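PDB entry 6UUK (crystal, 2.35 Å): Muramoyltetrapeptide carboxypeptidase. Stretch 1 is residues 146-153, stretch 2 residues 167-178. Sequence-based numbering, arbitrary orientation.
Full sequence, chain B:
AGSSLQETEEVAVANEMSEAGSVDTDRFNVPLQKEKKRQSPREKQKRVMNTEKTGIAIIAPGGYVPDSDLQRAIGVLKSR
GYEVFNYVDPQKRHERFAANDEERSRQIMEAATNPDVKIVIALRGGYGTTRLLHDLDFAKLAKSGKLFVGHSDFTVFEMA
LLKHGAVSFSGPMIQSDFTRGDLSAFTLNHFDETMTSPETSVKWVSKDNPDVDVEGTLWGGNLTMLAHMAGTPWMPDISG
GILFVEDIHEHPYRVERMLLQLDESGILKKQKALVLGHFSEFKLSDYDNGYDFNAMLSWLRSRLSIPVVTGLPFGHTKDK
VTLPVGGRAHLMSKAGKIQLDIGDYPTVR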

# COMPACT_ATOMS: atom_id res chain seq x y z
N LYS B 146 -21.82 18.55 8.77
CA LYS B 146 -21.94 18.35 7.34
C LYS B 146 -21.93 16.87 7.00
O LYS B 146 -21.38 16.04 7.74
CB LYS B 146 -20.82 19.07 6.60
CG LYS B 146 -20.70 20.55 6.94
CD LYS B 146 -22.01 21.28 6.70
CE LYS B 146 -21.91 22.74 7.10
NZ LYS B 146 -23.21 23.45 6.94
N LEU B 147 -22.53 16.53 5.86
CA LEU B 147 -22.62 15.15 5.39
C LEU B 147 -21.63 14.99 4.24
O LEU B 147 -21.92 15.29 3.09
CB LEU B 147 -24.05 14.82 4.95
CG LEU B 147 -25.02 14.29 6.02
CD1 LEU B 147 -25.16 15.25 7.19
CD2 LEU B 147 -26.38 14.01 5.39
N PHE B 148 -20.43 14.51 4.58
CA PHE B 148 -19.37 14.34 3.60
C PHE B 148 -19.57 13.04 2.83
O PHE B 148 -19.80 11.98 3.43
CB PHE B 148 -18.00 14.35 4.28
CG PHE B 148 -17.67 15.65 4.95
CD1 PHE B 148 -16.96 16.63 4.28
CD2 PHE B 148 -18.07 15.89 6.26
CE1 PHE B 148 -16.65 17.83 4.90
CE2 PHE B 148 -17.76 17.09 6.88
CZ PHE B 148 -17.06 18.06 6.20
N VAL B 149 -19.48 13.11 1.50
CA VAL B 149 -19.60 11.94 0.64
C VAL B 149 -18.39 11.88 -0.27
O VAL B 149 -17.74 12.89 -0.55
CB VAL B 149 -20.91 11.97 -0.19
CG1 VAL B 149 -22.12 12.05 0.72
CG2 VAL B 149 -20.90 13.12 -1.17
N GLY B 150 -18.08 10.67 -0.72
CA GLY B 150 -16.94 10.46 -1.59
C GLY B 150 -16.42 9.05 -1.46
O GLY B 150 -16.89 8.26 -0.65
N HIS B 151 -15.42 8.75 -2.29
CA HIS B 151 -14.79 7.43 -2.30
C HIS B 151 -13.38 7.58 -2.88
O HIS B 151 -12.89 8.70 -3.06
CB HIS B 151 -15.63 6.42 -3.08
CG HIS B 151 -15.73 6.72 -4.54
ND1 HIS B 151 -16.69 7.55 -5.07
CD2 HIS B 151 -14.98 6.30 -5.59
CE1 HIS B 151 -16.54 7.62 -6.38
NE2 HIS B 151 -15.50 6.88 -6.72
N SER B 152 -12.74 6.45 -3.17
CA SER B 152 -11.39 6.39 -3.74
C SER B 152 -10.44 7.05 -2.75
O SER B 152 -10.38 6.60 -1.59
CB SER B 152 -11.41 7.00 -5.14
OG SER B 152 -10.12 7.01 -5.71
N ASP B 153 -9.67 8.07 -3.14
CA ASP B 153 -8.74 8.72 -2.22
C ASP B 153 -9.46 9.40 -1.06
O ASP B 153 -8.85 9.63 -0.01
CB ASP B 153 -7.88 9.72 -2.97
CG ASP B 153 -6.87 10.42 -2.08
OD1 ASP B 153 -5.95 9.74 -1.57
OD2 ASP B 153 -6.99 11.65 -1.90
N VAL B 167 -19.80 10.60 11.24
CA VAL B 167 -20.34 9.66 10.27
C VAL B 167 -20.25 10.29 8.88
O VAL B 167 -20.80 11.37 8.64
CB VAL B 167 -21.78 9.28 10.61
CG1 VAL B 167 -22.38 8.45 9.48
CG2 VAL B 167 -21.83 8.52 11.92
N SER B 168 -19.55 9.62 7.97
CA SER B 168 -19.44 10.02 6.58
C SER B 168 -20.15 9.00 5.70
O SER B 168 -20.64 7.97 6.18
CB SER B 168 -17.98 10.18 6.18
OG SER B 168 -17.24 9.01 6.49
N PHE B 169 -20.20 9.28 4.40
CA PHE B 169 -20.90 8.44 3.45
C PHE B 169 -19.96 8.07 2.32
O PHE B 169 -19.44 8.95 1.63
CB PHE B 169 -22.15 9.14 2.90
CG PHE B 169 -23.19 9.43 3.94
CD1 PHE B 169 -24.19 8.52 4.22
CD2 PHE B 169 -23.16 10.62 4.65
CE1 PHE B 169 -25.14 8.79 5.17
CE2 PHE B 169 -24.11 10.90 5.61
CZ PHE B 169 -25.11 9.98 5.87
N SER B 170 -19.74 6.77 2.13
CA SER B 170 -18.92 6.27 1.03
C SER B 170 -19.83 6.08 -0.18
O SER B 170 -20.53 5.07 -0.29
CB SER B 170 -18.22 4.97 1.42
OG SER B 170 -17.10 4.73 0.60
N GLY B 171 -19.84 7.07 -1.07
CA GLY B 171 -20.73 7.05 -2.21
C GLY B 171 -20.13 7.67 -3.45
O GLY B 171 -18.94 7.52 -3.75
N PRO B 172 -20.95 8.39 -4.21
CA PRO B 172 -20.50 8.94 -5.49
C PRO B 172 -19.72 10.24 -5.32
O PRO B 172 -19.71 10.86 -4.26
CB PRO B 172 -21.81 9.18 -6.24
CG PRO B 172 -22.78 9.51 -5.15
CD PRO B 172 -22.37 8.67 -3.96
N MSE B 173 -19.06 10.63 -6.40
CA MSE B 173 -18.35 11.91 -6.46
C MSE B 173 -18.72 12.65 -7.74
O MSE B 173 -19.49 12.15 -8.56
CB MSE B 173 -16.84 11.70 -6.40
CG MSE B 173 -16.34 11.13 -5.08
SE MSE B 173 -14.39 11.16 -4.95
CE MSE B 173 -13.97 10.08 -6.52
N ILE B 174 -18.18 13.86 -7.90
CA ILE B 174 -18.42 14.62 -9.12
C ILE B 174 -17.66 14.01 -10.29
O ILE B 174 -18.07 14.14 -11.45
CB ILE B 174 -18.05 16.10 -8.90
CG1 ILE B 174 -18.90 16.70 -7.78
CG2 ILE B 174 -18.24 16.91 -10.18
CD1 ILE B 174 -20.37 16.78 -8.11
N GLN B 175 -16.55 13.31 -10.01
CA GLN B 175 -15.63 12.80 -11.02
C GLN B 175 -16.33 12.07 -12.17
O GLN B 175 -16.33 12.56 -13.31
CB GLN B 175 -14.61 11.87 -10.37
N SER B 176 -16.92 10.90 -11.89
CA SER B 176 -17.52 10.09 -12.94
C SER B 176 -18.95 9.67 -12.63
O SER B 176 -19.48 8.77 -13.29
CB SER B 176 -16.67 8.84 -13.20
OG SER B 176 -15.36 9.20 -13.62
N ASP B 177 -19.60 10.30 -11.64
CA ASP B 177 -20.97 9.97 -11.29
C ASP B 177 -21.97 11.05 -11.68
O ASP B 177 -23.15 10.74 -11.88
CB ASP B 177 -21.09 9.69 -9.79
CG ASP B 177 -20.33 8.46 -9.37
OD1 ASP B 177 -20.61 7.37 -9.91
OD2 ASP B 177 -19.43 8.57 -8.51
N PHE B 178 -21.54 12.31 -11.78
CA PHE B 178 -22.39 13.39 -12.25
C PHE B 178 -21.91 14.03 -13.54
O PHE B 178 -22.71 14.70 -14.21
CB PHE B 178 -22.51 14.48 -11.18
CG PHE B 178 -23.24 14.04 -9.94
CD1 PHE B 178 -24.62 13.96 -9.91
CD2 PHE B 178 -22.53 13.70 -8.79
CE1 PHE B 178 -25.29 13.55 -8.77
CE2 PHE B 178 -23.19 13.29 -7.65
CZ PHE B 178 -24.57 13.22 -7.64

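Stretch 2 enters the contact at its edge. Val-167 is partly exposed and its side chain makes no contact with stretch 1, so pairing begins with the strand 168-170. This strand runs alongside strand 147-150 in the same direction: the N-to-C axes differ by 20° and approach to 4.9 Å, the spacing of neighbours in a parallel sheet. Ser-168 contributes mainly backbone, its CA lying 3.7 Å from Phe-148 O, while its hydroxyl is satisfied elsewhere in the structure.

Phe-169 is the centre of the strand pairing. Its N donates to Phe-148 O at 2.9 Å with an N-H...O angle of 151°, and its O accepts from Gly-150 N at 3.2 Å and 136°, a longer and more bent bond. The two bonds straddle Val-149, the bridge partner, whose CA is 4.7 Å from the CA of Phe-169; this is the parallel pattern, in which one residue bonds to the neighbours on both sides of its partner. Val-149 CA also lies 3.2 Å from Phe-169 O, with an angle of 154° at the hydrogen, so the same carbonyl receives a CA-H...O contact. Because Val-149 and Phe-169 point to the same face of the sheet, their side chains pack directly, Val-149 CG1 against Phe-169 CB at 3.6 Å. The ring, at chi1 -63° (m), reaches back to Leu-147, where CE2 of Phe-169 meets CG of Leu-147 at 3.5 Å. All three side chains are buried, a setting suited to branched aliphatic and aromatic groups.

At Ser-170 the backbone still follows stretch 1, with Ser-170 CA 3.3 Å from Gly-150 O. Gly-171 N then donates to that oxygen at 3.2 Å and 139°. Glycine suits both ends of this bond: the phi/psi of Gly-150, 154/176, would jam a CB against the preceding carbonyl, and an ideal CB on Gly-171 would fall 2.3 Å from Pro-172 CD.

Gly-171 O takes the shortest polar contact between the stretches, 2.6 Å from His-151 ND1, with an N-H...O angle of 135°. The acceptor lies near the plane of the imidazole, at its edge, where a ring nitrogen can donate. Pro-172 points its CB away and approaches mainly through its backbone, its O lying 4.0 Å from Val-149 CG2.

Met-173, modelled as selenomethionine, leaves its CA sideways, but its end comes nearer to stretch 1. Met-173 CG sits 3.6 Å from Gly-150 CA, and CE lies 3.7 Å from the His-151 ring centroid, 21° off the normal. SE is 4.5 Å from that centroid at 18°, so a flexible, polarizable chain covers one ring face while the edge bonds to Gly-171.

Farther on, Asp-177 OD2 accepts from Met-173 N at 3.0 Å and 163°, tying the turn within stretch 2, and lies 3.7 Å from His-151 CE1. In all, 566 Å² is buried between the stretches.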